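Local atomic coordinates of polyketide synthase PksJ (Bacillus subtilis subsp. subtilis, PDB entry 4J1Q), a protein that probably carries out the NADPH-dependent, stereoselective ketoreduction of alpha- and beta-keto intermediates on the bacillaene polyketide assembly line as a ketoreductase domain. Residues E53-V58 and K149-I154; I145-P150 and I172-G177; T283-I288 and P329-I334; H196-D201 and A418-I423; R101-G106 and S138-Q143. All coordinates share one frame; numbering follows the deposited sequence.

Interaction 1: residues E53-V58 and K149-I154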
# COMPACT_ATOMS: atom_id res chain seq x y z
N GLU A 53 16.81 2.38 -11.01
CA GLU A 53 17.49 1.27 -11.64
C GLU A 53 17.16 1.21 -13.12
O GLU A 53 16.95 0.14 -13.70
CB GLU A 53 17.13 -0.03 -10.96
CG GLU A 53 17.14 0.11 -9.45
CD GLU A 53 17.29 -1.22 -8.76
OE1 GLU A 53 16.83 -2.23 -9.32
OE2 GLU A 53 17.84 -1.23 -7.63
N THR A 54 17.07 2.39 -13.72
CA THR A 54 16.82 2.53 -15.14
C THR A 54 18.08 2.12 -15.90
O THR A 54 19.12 1.84 -15.29
CB THR A 54 16.45 3.99 -15.49
OG1 THR A 54 17.60 4.84 -15.32
CG2 THR A 54 15.33 4.49 -14.58
N GLU A 55 17.99 2.11 -17.22
CA GLU A 55 19.15 1.81 -18.07
C GLU A 55 20.19 2.93 -18.11
O GLU A 55 19.85 4.12 -18.10
CB GLU A 55 18.72 1.42 -19.48
CG GLU A 55 18.03 0.07 -19.57
CD GLU A 55 18.81 -1.04 -18.91
OE1 GLU A 55 20.04 -1.12 -19.11
OE2 GLU A 55 18.20 -1.85 -18.17
N ARG A 56 21.45 2.52 -18.09
CA ARG A 56 22.59 3.42 -18.16
C ARG A 56 22.35 4.43 -19.27
O ARG A 56 22.63 5.62 -19.12
CB ARG A 56 23.83 2.61 -18.51
CG ARG A 56 23.64 1.81 -19.79
CD ARG A 56 24.88 1.04 -20.23
NE ARG A 56 24.59 0.20 -21.39
CZ ARG A 56 25.46 -0.10 -22.35
NH1 ARG A 56 26.69 0.39 -22.31
NH2 ARG A 56 25.10 -0.88 -23.36
N SER A 57 21.94 3.90 -20.42
CA SER A 57 21.72 4.70 -21.60
C SER A 57 20.70 5.76 -21.25
O SER A 57 20.89 6.95 -21.56
CB SER A 57 21.16 3.82 -22.71
OG SER A 57 19.91 3.30 -22.32
N VAL A 58 19.64 5.33 -20.58
CA VAL A 58 18.55 6.21 -20.24
C VAL A 58 19.09 7.37 -19.43
O VAL A 58 18.85 8.54 -19.74
CB VAL A 58 17.48 5.49 -19.40
CG1 VAL A 58 16.38 6.46 -18.99
CG2 VAL A 58 16.91 4.31 -20.16
N LYS A 149 9.61 0.56 -21.47
CA LYS A 149 11.05 0.48 -21.80
C LYS A 149 11.56 1.87 -22.11
O LYS A 149 11.56 2.28 -23.27
CB LYS A 149 11.32 -0.44 -23.00
CG LYS A 149 10.47 -1.71 -23.06
CD LYS A 149 10.88 -2.70 -21.98
CE LYS A 149 11.78 -3.78 -22.55
NZ LYS A 149 12.64 -4.30 -21.45
N PRO A 150 11.96 2.62 -21.08
CA PRO A 150 12.29 4.02 -21.31
C PRO A 150 13.51 4.22 -22.23
O PRO A 150 13.49 5.11 -23.09
CB PRO A 150 12.54 4.57 -19.90
CG PRO A 150 12.88 3.38 -19.07
CD PRO A 150 12.14 2.21 -19.67
N GLU A 151 14.55 3.40 -22.09
CA GLU A 151 15.78 3.60 -22.88
C GLU A 151 15.45 3.61 -24.36
O GLU A 151 15.96 4.43 -25.12
CB GLU A 151 16.81 2.51 -22.60
CG GLU A 151 16.27 1.11 -22.81
CD GLU A 151 15.09 0.82 -21.92
OE1 GLU A 151 14.24 -0.02 -22.29
OE2 GLU A 151 14.99 1.46 -20.86
N GLU A 152 14.60 2.68 -24.77
CA GLU A 152 14.26 2.54 -26.17
C GLU A 152 13.61 3.80 -26.70
O GLU A 152 13.92 4.25 -27.80
CB GLU A 152 13.38 1.31 -26.38
CG GLU A 152 14.04 0.03 -25.87
CD GLU A 152 13.31 -1.23 -26.26
OE1 GLU A 152 12.26 -1.12 -26.93
OE2 GLU A 152 13.79 -2.32 -25.91
N MET A 153 12.82 4.47 -25.87
CA MET A 153 12.26 5.74 -26.26
C MET A 153 13.26 6.89 -26.09
O MET A 153 13.77 7.13 -24.99
CB MET A 153 10.99 6.03 -25.48
CG MET A 153 10.11 7.07 -26.13
SD MET A 153 8.65 7.41 -25.14
CE MET A 153 7.42 7.45 -26.43
N ILE A 154 13.54 7.61 -27.18
CA ILE A 154 14.38 8.79 -27.08
C ILE A 154 13.57 10.05 -27.36
O ILE A 154 14.12 11.11 -27.68
CB ILE A 154 15.61 8.71 -28.02
CG1 ILE A 154 16.67 7.76 -27.44
CG2 ILE A 154 16.21 10.09 -28.23
CD1 ILE A 154 16.45 6.30 -27.78
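The carboxylate planes of E55 and E151 stand 88° apart, and no hydrogen bond links the two groups or the two segments: OE2 of E151 rests against the aliphatic CG of E55 at 3.6 Å, while the two acid groups stay separate, with E55 OE2 and E151 OE2 5.3 Å from each other. Two loops of a Rossmann-like fold meet here, each following the C-terminal end of a parallel strand. Residues 53-58 run from strand 46-52 into helix 56-65, with E55 at the N-cap position, and residues 149-154 lead from strand 140-147 towards helix 156-164; 150-152 are coiled like a helical turn but lack its repeating hydrogen bonds. In the sheet, strand 108-115 lies between those two strands. E151 has CG between its backbone N and carbonyl carbon (chi1 55°), and the bend at chi2 folds the carboxylate back over its own backbone and P150, leaving the flank of the chain and OE2 against E55 CG. The closest approach of V58 to E151 is shorter than carbons allow and is doubtful, so the apolar evidence is the looser V58 CG2 to P150 CG distance of 4.3 Å. S57 OG approaches E151 CB at 3.2 Å, without a hydrogen bond and under the same doubt.

Interaction 2: residues I145-P150 and I172-G177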
# COMPACT_ATOMS: atom_id res chain seq x y z
N ILE A 145 6.33 8.38 -12.83
CA ILE A 145 6.16 8.09 -14.25
C ILE A 145 6.67 6.69 -14.54
O ILE A 145 7.88 6.43 -14.47
CB ILE A 145 6.91 9.11 -15.12
CG1 ILE A 145 6.24 10.49 -15.02
CG2 ILE A 145 7.00 8.62 -16.56
CD1 ILE A 145 7.19 11.65 -15.22
N GLU A 146 5.76 5.79 -14.87
CA GLU A 146 6.09 4.39 -15.07
C GLU A 146 6.30 4.15 -16.57
O GLU A 146 5.47 4.55 -17.38
CB GLU A 146 4.95 3.49 -14.56
CG GLU A 146 4.62 3.69 -13.08
CD GLU A 146 3.24 3.14 -12.68
OE1 GLU A 146 2.90 1.98 -13.05
OE2 GLU A 146 2.51 3.86 -11.97
N ILE A 147 7.40 3.51 -16.93
CA ILE A 147 7.78 3.41 -18.34
C ILE A 147 8.13 1.98 -18.68
O ILE A 147 8.99 1.37 -18.04
CB ILE A 147 9.00 4.28 -18.65
CG1 ILE A 147 8.66 5.75 -18.42
CG2 ILE A 147 9.48 4.02 -20.08
CD1 ILE A 147 9.86 6.66 -18.52
N GLU A 148 7.49 1.46 -19.72
CA GLU A 148 7.64 0.06 -20.12
C GLU A 148 9.05 -0.28 -20.61
O GLU A 148 9.61 -1.32 -20.23
CB GLU A 148 6.59 -0.30 -21.19
CG GLU A 148 6.98 -1.47 -22.09
CD GLU A 148 6.48 -2.81 -21.58
OE1 GLU A 148 5.34 -2.90 -21.06
OE2 GLU A 148 7.21 -3.81 -21.74
N LYS A 149 9.61 0.56 -21.47
CA LYS A 149 11.05 0.48 -21.80
C LYS A 149 11.56 1.87 -22.11
O LYS A 149 11.56 2.28 -23.27
CB LYS A 149 11.32 -0.44 -23.00
CG LYS A 149 10.47 -1.71 -23.06
CD LYS A 149 10.88 -2.70 -21.98
CE LYS A 149 11.78 -3.78 -22.55
NZ LYS A 149 12.64 -4.30 -21.45
N PRO A 150 11.96 2.62 -21.08
CA PRO A 150 12.29 4.02 -21.31
C PRO A 150 13.51 4.22 -22.23
O PRO A 150 13.49 5.11 -23.09
CB PRO A 150 12.54 4.57 -19.90
CG PRO A 150 12.88 3.38 -19.07
CD PRO A 150 12.14 2.21 -19.67
N ILE A 172 1.47 8.65 -13.93
CA ILE A 172 1.47 8.70 -15.37
C ILE A 172 2.11 7.42 -15.90
O ILE A 172 3.00 6.86 -15.26
CB ILE A 172 2.17 9.99 -15.88
CG1 ILE A 172 1.30 11.20 -15.51
CG2 ILE A 172 2.35 9.95 -17.39
CD1 ILE A 172 2.02 12.53 -15.51
N ARG A 173 1.55 6.89 -16.97
CA ARG A 173 2.01 5.64 -17.53
C ARG A 173 2.29 5.74 -19.04
O ARG A 173 1.42 6.12 -19.82
CB ARG A 173 0.98 4.56 -17.27
CG ARG A 173 1.52 3.16 -17.49
CD ARG A 173 0.90 2.21 -16.50
NE ARG A 173 0.96 0.84 -17.00
CZ ARG A 173 1.17 -0.23 -16.24
NH1 ARG A 173 1.18 -1.43 -16.80
NH2 ARG A 173 1.36 -0.10 -14.93
N TYR A 174 3.49 5.33 -19.45
CA TYR A 174 3.83 5.20 -20.86
C TYR A 174 4.15 3.75 -21.18
O TYR A 174 5.09 3.18 -20.61
CB TYR A 174 5.03 6.07 -21.21
CG TYR A 174 4.80 7.55 -21.02
CD1 TYR A 174 3.97 8.27 -21.89
CD2 TYR A 174 5.40 8.24 -19.97
CE1 TYR A 174 3.77 9.63 -21.73
CE2 TYR A 174 5.18 9.59 -19.78
CZ TYR A 174 4.38 10.28 -20.67
OH TYR A 174 4.18 11.64 -20.51
N GLU A 175 3.31 3.14 -22.02
CA GLU A 175 3.58 1.82 -22.57
C GLU A 175 2.79 1.72 -23.90
O GLU A 175 1.67 2.19 -23.98
CB GLU A 175 3.08 0.74 -21.61
CG GLU A 175 1.57 0.65 -21.55
CD GLU A 175 1.10 -0.38 -20.55
OE1 GLU A 175 1.54 -1.54 -20.63
OE2 GLU A 175 0.25 -0.03 -19.69
N ALA A 176 3.42 1.18 -24.94
CA ALA A 176 2.75 0.98 -26.25
C ALA A 176 2.20 2.26 -26.90
O ALA A 176 1.06 2.28 -27.40
CB ALA A 176 1.65 -0.08 -26.13
N GLY A 177 3.06 3.27 -26.99
CA GLY A 177 2.72 4.52 -27.66
C GLY A 177 1.59 5.21 -26.94
O GLY A 177 1.07 6.23 -27.40
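I145 sends CG2 to the edge of the Y174 ring, in its plane and 3.8 Å from CD2 of that tyrosine. This is the apolar centre of two neighbouring parallel strands in a beta-alpha-beta unit (strand 140-147, helix 156-164, strand 171-175); the axes of segments 145-147 and 172-175 approach to 4.8 Å, their directions 14° apart. On the same face, I147 CG1 reaches the Y174 edge more loosely, and I145 runs alongside I172, its CG1 4.2 Å from CB of I172. Y174 OH, bonded to D163 and R179, anchors the far end of the ring. The backbone bonds E146 N to I172 O (3.0 Å), Y174 N to E146 O and E148 N to Y174 O fix the register. The other face carries E146 and R173, which also pack on W30. R173, its CG beside the carbonyl carbon (chi1 -165°), sets the guanidinium between E146 and E175 in a salt-bridge network: NH2 to E146 OE1 is weak at 3.2 Å, whereas NE meets E175 OE2 at 2.9 Å, from above the carboxylate plane.

Interaction 3: residues T283-I288 and P329-I334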
# COMPACT_ATOMS: atom_id res chain seq x y z
N THR A 283 -3.09 -27.44 5.66
CA THR A 283 -2.88 -26.42 4.65
C THR A 283 -3.19 -25.01 5.14
O THR A 283 -3.64 -24.81 6.27
CB THR A 283 -3.69 -26.70 3.37
OG1 THR A 283 -5.10 -26.69 3.67
CG2 THR A 283 -3.31 -28.04 2.78
N LEU A 284 -2.94 -24.04 4.28
CA LEU A 284 -3.36 -22.68 4.53
C LEU A 284 -4.46 -22.31 3.54
O LEU A 284 -4.27 -22.42 2.34
CB LEU A 284 -2.15 -21.77 4.37
CG LEU A 284 -2.11 -20.45 5.13
CD1 LEU A 284 -2.64 -20.61 6.55
CD2 LEU A 284 -0.67 -19.96 5.12
N ASN A 285 -5.62 -21.90 4.05
CA ASN A 285 -6.75 -21.51 3.19
C ASN A 285 -6.82 -20.01 2.89
O ASN A 285 -7.66 -19.58 2.10
CB ASN A 285 -8.07 -21.94 3.81
CG ASN A 285 -8.26 -23.43 3.78
OD1 ASN A 285 -7.67 -24.13 2.94
ND2 ASN A 285 -9.04 -23.94 4.72
N GLY A 286 -5.99 -19.22 3.55
CA GLY A 286 -6.16 -17.77 3.48
C GLY A 286 -5.17 -17.03 4.35
O GLY A 286 -4.76 -17.52 5.41
N ILE A 287 -4.78 -15.84 3.90
CA ILE A 287 -3.90 -14.95 4.66
C ILE A 287 -4.42 -13.54 4.59
O ILE A 287 -4.77 -13.07 3.51
CB ILE A 287 -2.49 -14.95 4.08
CG1 ILE A 287 -2.00 -16.38 3.89
CG2 ILE A 287 -1.53 -14.18 4.97
CD1 ILE A 287 -0.52 -16.54 4.10
N ILE A 288 -4.56 -12.89 5.74
CA ILE A 288 -4.62 -11.43 5.79
C ILE A 288 -3.30 -10.92 6.29
O ILE A 288 -2.80 -11.40 7.31
CB ILE A 288 -5.71 -10.94 6.75
CG1 ILE A 288 -7.09 -11.08 6.10
CG2 ILE A 288 -5.46 -9.51 7.15
CD1 ILE A 288 -8.09 -11.79 6.95
N PRO A 329 -1.93 -23.79 -1.31
CA PRO A 329 -3.10 -23.66 -2.18
C PRO A 329 -4.13 -22.69 -1.62
O PRO A 329 -5.24 -23.11 -1.28
CB PRO A 329 -3.66 -25.09 -2.20
CG PRO A 329 -3.30 -25.64 -0.87
CD PRO A 329 -1.97 -25.03 -0.52
N LEU A 330 -3.77 -21.40 -1.55
CA LEU A 330 -4.60 -20.39 -0.89
C LEU A 330 -5.88 -20.08 -1.65
O LEU A 330 -5.87 -20.03 -2.88
CB LEU A 330 -3.81 -19.09 -0.71
CG LEU A 330 -2.53 -19.12 0.14
CD1 LEU A 330 -1.77 -17.81 0.02
CD2 LEU A 330 -2.87 -19.40 1.60
N ASP A 331 -6.95 -19.78 -0.92
CA ASP A 331 -8.14 -19.18 -1.51
C ASP A 331 -7.94 -17.66 -1.73
O ASP A 331 -8.50 -17.08 -2.66
CB ASP A 331 -9.38 -19.44 -0.64
CG ASP A 331 -9.60 -20.95 -0.33
OD1 ASP A 331 -9.11 -21.82 -1.09
OD2 ASP A 331 -10.26 -21.24 0.70
N PHE A 332 -7.12 -17.03 -0.89
CA PHE A 332 -6.87 -15.59 -0.97
C PHE A 332 -5.58 -15.16 -0.26
O PHE A 332 -5.06 -15.87 0.61
CB PHE A 332 -8.07 -14.79 -0.45
CG PHE A 332 -8.46 -15.12 0.97
CD1 PHE A 332 -7.64 -14.75 2.04
CD2 PHE A 332 -9.66 -15.78 1.25
CE1 PHE A 332 -8.01 -15.05 3.34
CE2 PHE A 332 -10.02 -16.09 2.54
CZ PHE A 332 -9.20 -15.72 3.59
N PHE A 333 -5.04 -14.02 -0.68
CA PHE A 333 -4.01 -13.33 0.07
C PHE A 333 -4.39 -11.85 0.03
O PHE A 333 -4.35 -11.23 -1.03
CB PHE A 333 -2.65 -13.56 -0.60
CG PHE A 333 -1.45 -13.28 0.29
CD1 PHE A 333 -1.51 -12.35 1.32
CD2 PHE A 333 -0.22 -13.84 -0.02
CE1 PHE A 333 -0.37 -12.03 2.07
CE2 PHE A 333 0.92 -13.53 0.72
CZ PHE A 333 0.85 -12.59 1.75
N ILE A 334 -4.91 -11.35 1.14
CA ILE A 334 -5.44 -9.99 1.20
C ILE A 334 -4.58 -9.09 2.08
O ILE A 334 -4.30 -9.43 3.23
CB ILE A 334 -6.87 -9.99 1.76
CG1 ILE A 334 -7.87 -10.53 0.72
CG2 ILE A 334 -7.24 -8.60 2.25
CD1 ILE A 334 -9.10 -11.14 1.35
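I287 O accepts the straightest bond between the segments, from I334 N at 2.9 Å with an N-H...O angle of 173°. N285 O receives D331 N at 3.1 Å, but from above its carbonyl plane, 63° out of it. Between these two, I287 N to F332 O is weak at 3.3 Å. The carboxylate of D331 turns to the side of N285, yet its strong partner lies outside the pair: OD1 forms a salt bridge with R200. Packing follows on both faces of the strands. CA of G286 sits over the F332 ring, 3.8 Å from its centroid, a CH-pi contact made possible by chi1 of F332 (57°), which carries the ring back across the neighbouring strand. I287 repeats the theme on the other face, its CB lying 4.3 Å from the centroid of the F333 ring and displaced toward the rim. There too, CD2 of L330 is flanked by CB of L284 at 3.7 Å and CG1 of I287 at 3.9 Å. Adjacent parallel strands 286-289 and 332-338, with strand 204-208 bonded on the far side of 286-289, belong to the central parallel sheet of the Rossmann fold of the ketoreductase domain; the side chain of I288 lies about 7 Å from the bound NADPH.

Interaction 4: residues H196-D201 and A418-I423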
# COMPACT_ATOMS: atom_id res chain seq x y z
N HIS A 196 -21.60 -13.23 -0.97
CA HIS A 196 -20.80 -14.45 -1.09
C HIS A 196 -19.62 -14.35 -0.18
O HIS A 196 -19.20 -13.25 0.17
CB HIS A 196 -20.29 -14.60 -2.52
CG HIS A 196 -21.19 -15.40 -3.42
ND1 HIS A 196 -20.75 -16.47 -4.10
CD2 HIS A 196 -22.50 -15.18 -3.83
CE1 HIS A 196 -21.75 -16.96 -4.87
NE2 HIS A 196 -22.82 -16.16 -4.70
N MET A 197 -19.04 -15.49 0.17
CA MET A 197 -17.93 -15.50 1.11
C MET A 197 -16.88 -16.55 0.84
O MET A 197 -17.14 -17.56 0.19
CB MET A 197 -18.45 -15.63 2.53
CG MET A 197 -19.41 -14.51 2.87
SD MET A 197 -20.27 -14.80 4.42
CE MET A 197 -20.98 -13.18 4.68
N PRO A 198 -15.66 -16.31 1.32
CA PRO A 198 -14.49 -17.10 0.97
C PRO A 198 -14.20 -18.22 1.98
O PRO A 198 -13.23 -18.97 1.81
CB PRO A 198 -13.36 -16.07 1.02
CG PRO A 198 -13.81 -15.09 2.06
CD PRO A 198 -15.29 -14.97 1.82
N TRP A 199 -15.00 -18.31 3.02
CA TRP A 199 -14.71 -19.21 4.14
C TRP A 199 -14.90 -20.68 3.84
O TRP A 199 -15.93 -21.09 3.29
CB TRP A 199 -15.55 -18.82 5.34
CG TRP A 199 -15.48 -17.35 5.65
CD1 TRP A 199 -16.54 -16.46 5.79
CD2 TRP A 199 -14.27 -16.53 5.80
NE1 TRP A 199 -16.08 -15.20 6.12
CE2 TRP A 199 -14.73 -15.17 6.10
CE3 TRP A 199 -12.92 -16.80 5.75
CZ2 TRP A 199 -13.85 -14.14 6.33
CZ3 TRP A 199 -12.03 -15.75 6.00
CH2 TRP A 199 -12.48 -14.44 6.26
N ARG A 200 -13.90 -21.49 4.21
CA ARG A 200 -14.06 -22.94 4.34
C ARG A 200 -14.23 -23.31 5.81
O ARG A 200 -13.38 -22.99 6.65
CB ARG A 200 -12.83 -23.66 3.79
CG ARG A 200 -12.63 -23.48 2.30
CD ARG A 200 -11.40 -24.22 1.82
NE ARG A 200 -11.20 -24.01 0.39
CZ ARG A 200 -10.16 -24.47 -0.30
NH1 ARG A 200 -9.22 -25.18 0.32
NH2 ARG A 200 -10.05 -24.21 -1.59
N ASP A 201 -15.31 -24.04 6.09
CA ASP A 201 -15.72 -24.33 7.46
C ASP A 201 -14.61 -25.02 8.23
O ASP A 201 -14.33 -24.67 9.37
CB ASP A 201 -16.99 -25.17 7.50
CG ASP A 201 -18.25 -24.34 7.34
OD1 ASP A 201 -18.51 -23.45 8.18
OD2 ASP A 201 -18.98 -24.57 6.35
N ALA A 418 -17.96 -4.34 2.84
CA ALA A 418 -17.00 -3.90 1.83
C ALA A 418 -15.92 -4.96 1.61
O ALA A 418 -15.54 -5.25 0.49
CB ALA A 418 -16.37 -2.59 2.25
N PHE A 419 -15.51 -5.60 2.68
CA PHE A 419 -14.55 -6.67 2.59
C PHE A 419 -15.05 -7.79 1.70
O PHE A 419 -14.32 -8.24 0.83
CB PHE A 419 -14.21 -7.19 3.97
CG PHE A 419 -13.33 -8.41 3.96
CD1 PHE A 419 -11.95 -8.31 3.81
CD2 PHE A 419 -13.89 -9.68 4.21
CE1 PHE A 419 -11.15 -9.44 3.85
CE2 PHE A 419 -13.09 -10.81 4.28
CZ PHE A 419 -11.71 -10.69 4.15
N TYR A 420 -16.29 -8.24 1.92
CA TYR A 420 -16.88 -9.29 1.11
C TYR A 420 -17.13 -8.84 -0.34
O TYR A 420 -16.80 -9.55 -1.29
CB TYR A 420 -18.18 -9.83 1.75
CG TYR A 420 -17.93 -10.71 2.96
CD1 TYR A 420 -17.08 -11.81 2.86
CD2 TYR A 420 -18.44 -10.40 4.22
CE1 TYR A 420 -16.76 -12.58 3.97
CE2 TYR A 420 -18.14 -11.17 5.34
CZ TYR A 420 -17.30 -12.26 5.20
OH TYR A 420 -17.01 -13.07 6.29
N GLN A 421 -17.66 -7.63 -0.50
CA GLN A 421 -17.85 -7.08 -1.83
C GLN A 421 -16.53 -6.96 -2.60
O GLN A 421 -16.51 -7.08 -3.83
CB GLN A 421 -18.48 -5.70 -1.73
CG GLN A 421 -19.93 -5.67 -1.31
CD GLN A 421 -20.48 -4.26 -1.27
OE1 GLN A 421 -20.00 -3.38 -1.99
NE2 GLN A 421 -21.47 -4.04 -0.42
N GLY A 422 -15.44 -6.69 -1.88
CA GLY A 422 -14.14 -6.50 -2.53
C GLY A 422 -13.62 -7.80 -3.08
O GLY A 422 -12.99 -7.83 -4.12
N ILE A 423 -13.89 -8.89 -2.38
CA ILE A 423 -13.43 -10.19 -2.82
C ILE A 423 -14.12 -10.60 -4.12
O ILE A 423 -13.44 -10.94 -5.10
CB ILE A 423 -13.68 -11.27 -1.75
CG1 ILE A 423 -12.88 -10.94 -0.49
CG2 ILE A 423 -13.37 -12.65 -2.30
CD1 ILE A 423 -12.87 -12.03 0.57
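The loop leading into strand 204-208, the opening strand of the ketoreductase Rossmann core, meets helix 412-425 through the ring of Y420, which M197 meets on one face and P198 and W199 at the edge. CG of M197 lies 3.7 Å from the ring centroid. The methionine chain is extended beyond CG and carries SD over the same face, 4.3 Å from the centroid and 21° off the ring normal, a Met-aromatic contact. Across the ring, F419 of the same helix puts CD2 against the opposite face, toward the rim. P198 comes in the ring plane, with its CD 3.5 Å from CE1 of Y420, and its CG touches CD1 of I423 at 3.5 Å. P198 CG also lies over the centre of one face of the W199 ring. The cluster packs on two elements of the Rossmann fold: W199 touches I222 of helix 213-226, and P198 and F419 reach strand 332-338. W199 and Y420 set their planes 87° apart, with NE1 of the indole in the tyrosine plane and directed at OH, modelled as a hydrogen bond but so short that its length and strength are doubtful. Y420 OH also has a weak bond to E221. CZ2 of W199 approaches CE2 of F419 at 4.0 Å.

Interaction 5: residues R101-G106 and S138-Q143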
# COMPACT_ATOMS: atom_id res chain seq x y z
N ARG A 101 14.28 23.76 3.07
CA ARG A 101 14.37 25.21 3.08
C ARG A 101 14.00 25.78 1.72
O ARG A 101 13.30 26.78 1.65
CB ARG A 101 15.76 25.67 3.51
CG ARG A 101 15.78 26.62 4.70
CD ARG A 101 16.98 26.37 5.61
NE ARG A 101 16.97 25.01 6.15
CZ ARG A 101 17.91 24.50 6.94
NH1 ARG A 101 18.94 25.25 7.34
NH2 ARG A 101 17.80 23.24 7.35
N LYS A 102 14.43 25.13 0.65
CA LYS A 102 14.04 25.56 -0.69
C LYS A 102 12.52 25.53 -0.87
O LYS A 102 11.91 26.53 -1.28
CB LYS A 102 14.69 24.68 -1.75
CG LYS A 102 16.20 24.80 -1.82
CD LYS A 102 16.73 23.93 -2.96
CE LYS A 102 18.23 24.04 -3.11
NZ LYS A 102 18.73 23.13 -4.18
N LEU A 103 11.91 24.39 -0.59
CA LEU A 103 10.47 24.24 -0.74
C LEU A 103 9.78 25.42 -0.08
O LEU A 103 8.78 25.90 -0.57
CB LEU A 103 9.99 22.93 -0.12
CG LEU A 103 10.46 21.65 -0.82
CD1 LEU A 103 9.92 20.43 -0.11
CD2 LEU A 103 10.04 21.64 -2.28
N SER A 104 10.31 25.89 1.03
CA SER A 104 9.74 27.06 1.65
C SER A 104 9.86 28.23 0.69
O SER A 104 8.89 28.95 0.47
CB SER A 104 10.44 27.39 2.97
OG SER A 104 9.96 28.61 3.50
N ALA A 105 11.02 28.36 0.07
CA ALA A 105 11.33 29.53 -0.74
C ALA A 105 10.54 29.55 -2.04
O ALA A 105 9.98 30.57 -2.42
CB ALA A 105 12.82 29.62 -1.03
N GLY A 106 10.51 28.41 -2.73
CA GLY A 106 10.05 28.39 -4.11
C GLY A 106 9.65 27.01 -4.60
O GLY A 106 9.93 25.99 -3.94
N SER A 138 3.68 22.75 0.43
CA SER A 138 2.82 23.53 -0.47
C SER A 138 3.27 23.61 -1.94
O SER A 138 2.44 23.64 -2.84
CB SER A 138 2.67 24.97 0.07
OG SER A 138 1.57 25.09 0.95
N LYS A 139 4.56 23.77 -2.17
CA LYS A 139 5.05 24.27 -3.45
C LYS A 139 5.81 23.20 -4.21
O LYS A 139 6.59 23.49 -5.13
CB LYS A 139 5.93 25.50 -3.23
CG LYS A 139 5.23 26.63 -2.48
CD LYS A 139 6.00 27.94 -2.60
CE LYS A 139 5.38 28.99 -1.70
NZ LYS A 139 5.85 30.37 -2.01
N LEU A 140 5.55 21.96 -3.83
CA LEU A 140 6.14 20.81 -4.48
C LEU A 140 5.15 20.19 -5.45
O LEU A 140 3.97 20.07 -5.15
CB LEU A 140 6.54 19.80 -3.42
CG LEU A 140 6.98 18.42 -3.90
CD1 LEU A 140 8.24 18.56 -4.71
CD2 LEU A 140 7.23 17.54 -2.68
N THR A 141 5.64 19.87 -6.65
CA THR A 141 4.95 18.99 -7.57
C THR A 141 5.72 17.68 -7.66
O THR A 141 6.92 17.69 -7.95
CB THR A 141 4.86 19.60 -9.00
OG1 THR A 141 3.92 20.68 -9.00
CG2 THR A 141 4.38 18.55 -10.01
N ALA A 142 5.04 16.56 -7.39
CA ALA A 142 5.69 15.26 -7.45
C ALA A 142 4.94 14.28 -8.35
O ALA A 142 3.76 14.01 -8.16
CB ALA A 142 5.86 14.69 -6.05
N GLN A 143 5.64 13.75 -9.36
CA GLN A 143 5.03 12.83 -10.30
C GLN A 143 5.79 11.54 -10.34
O GLN A 143 7.01 11.53 -10.34
CB GLN A 143 4.97 13.42 -11.73
CG GLN A 143 4.02 14.59 -11.87
CD GLN A 143 4.20 15.37 -13.18
OE1 GLN A 143 5.27 15.38 -13.78
NE2 GLN A 143 3.14 16.05 -13.60
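Apolar contact is carried by L103 and L140: CD2 of the first approaches CB of the second at 4.1 Å, the two side chains crossing at a slant. The remaining contact is between K139 and the carbonyls at the end of helix 100-105, with that of G106 just after it. K139 CG is anti to the carbonyl carbon (chi1 -57°) and the chain beyond is extended, so the lysine runs past the helix end as a rod: CB lies 3.9 Å from L103 O and 4.1 Å from G106 O, and CE lies 4.1 Å from S104 O. NZ stops 4.2 Å from A105 O, too far for a hydrogen bond, and no hydrogen bond joins the segments. A positive charge near the C-terminal end of a helix would be expected to be mildly favourable. Strands 108-115 and 140-147 are parallel neighbours in the N-terminal Rossmann-like part, with helix 126-136 between them in the chain: K139 and T141 bond to the I108 backbone, L103 rests on I108 and F137, and L140 packs on I110 and A133.

Along the chain, interaction 5 falls within the span of interaction 1, interaction 2 begins on the residues where interaction 1 ends (both use K149 and P150), and interaction 3 falls within the span of interaction 4. In space the contacts form two groups. Interactions 1, 2 and 5 lie in the N-terminal Rossmann-like part: 2 and 5 both use strand 140-147 and touch through I172 and Q143, with centres 26 Å apart, while the centres of 1 and 2 are 11 Å apart. Interactions 3 and 4, centres 12 Å apart, belong to the NADPH-binding part and are joined by the D331 to R200 salt bridge. Centres of interactions 1 and 4 lie 43 Å apart, consistent with the paired structural and catalytic subdomains of polyketide ketoreductases.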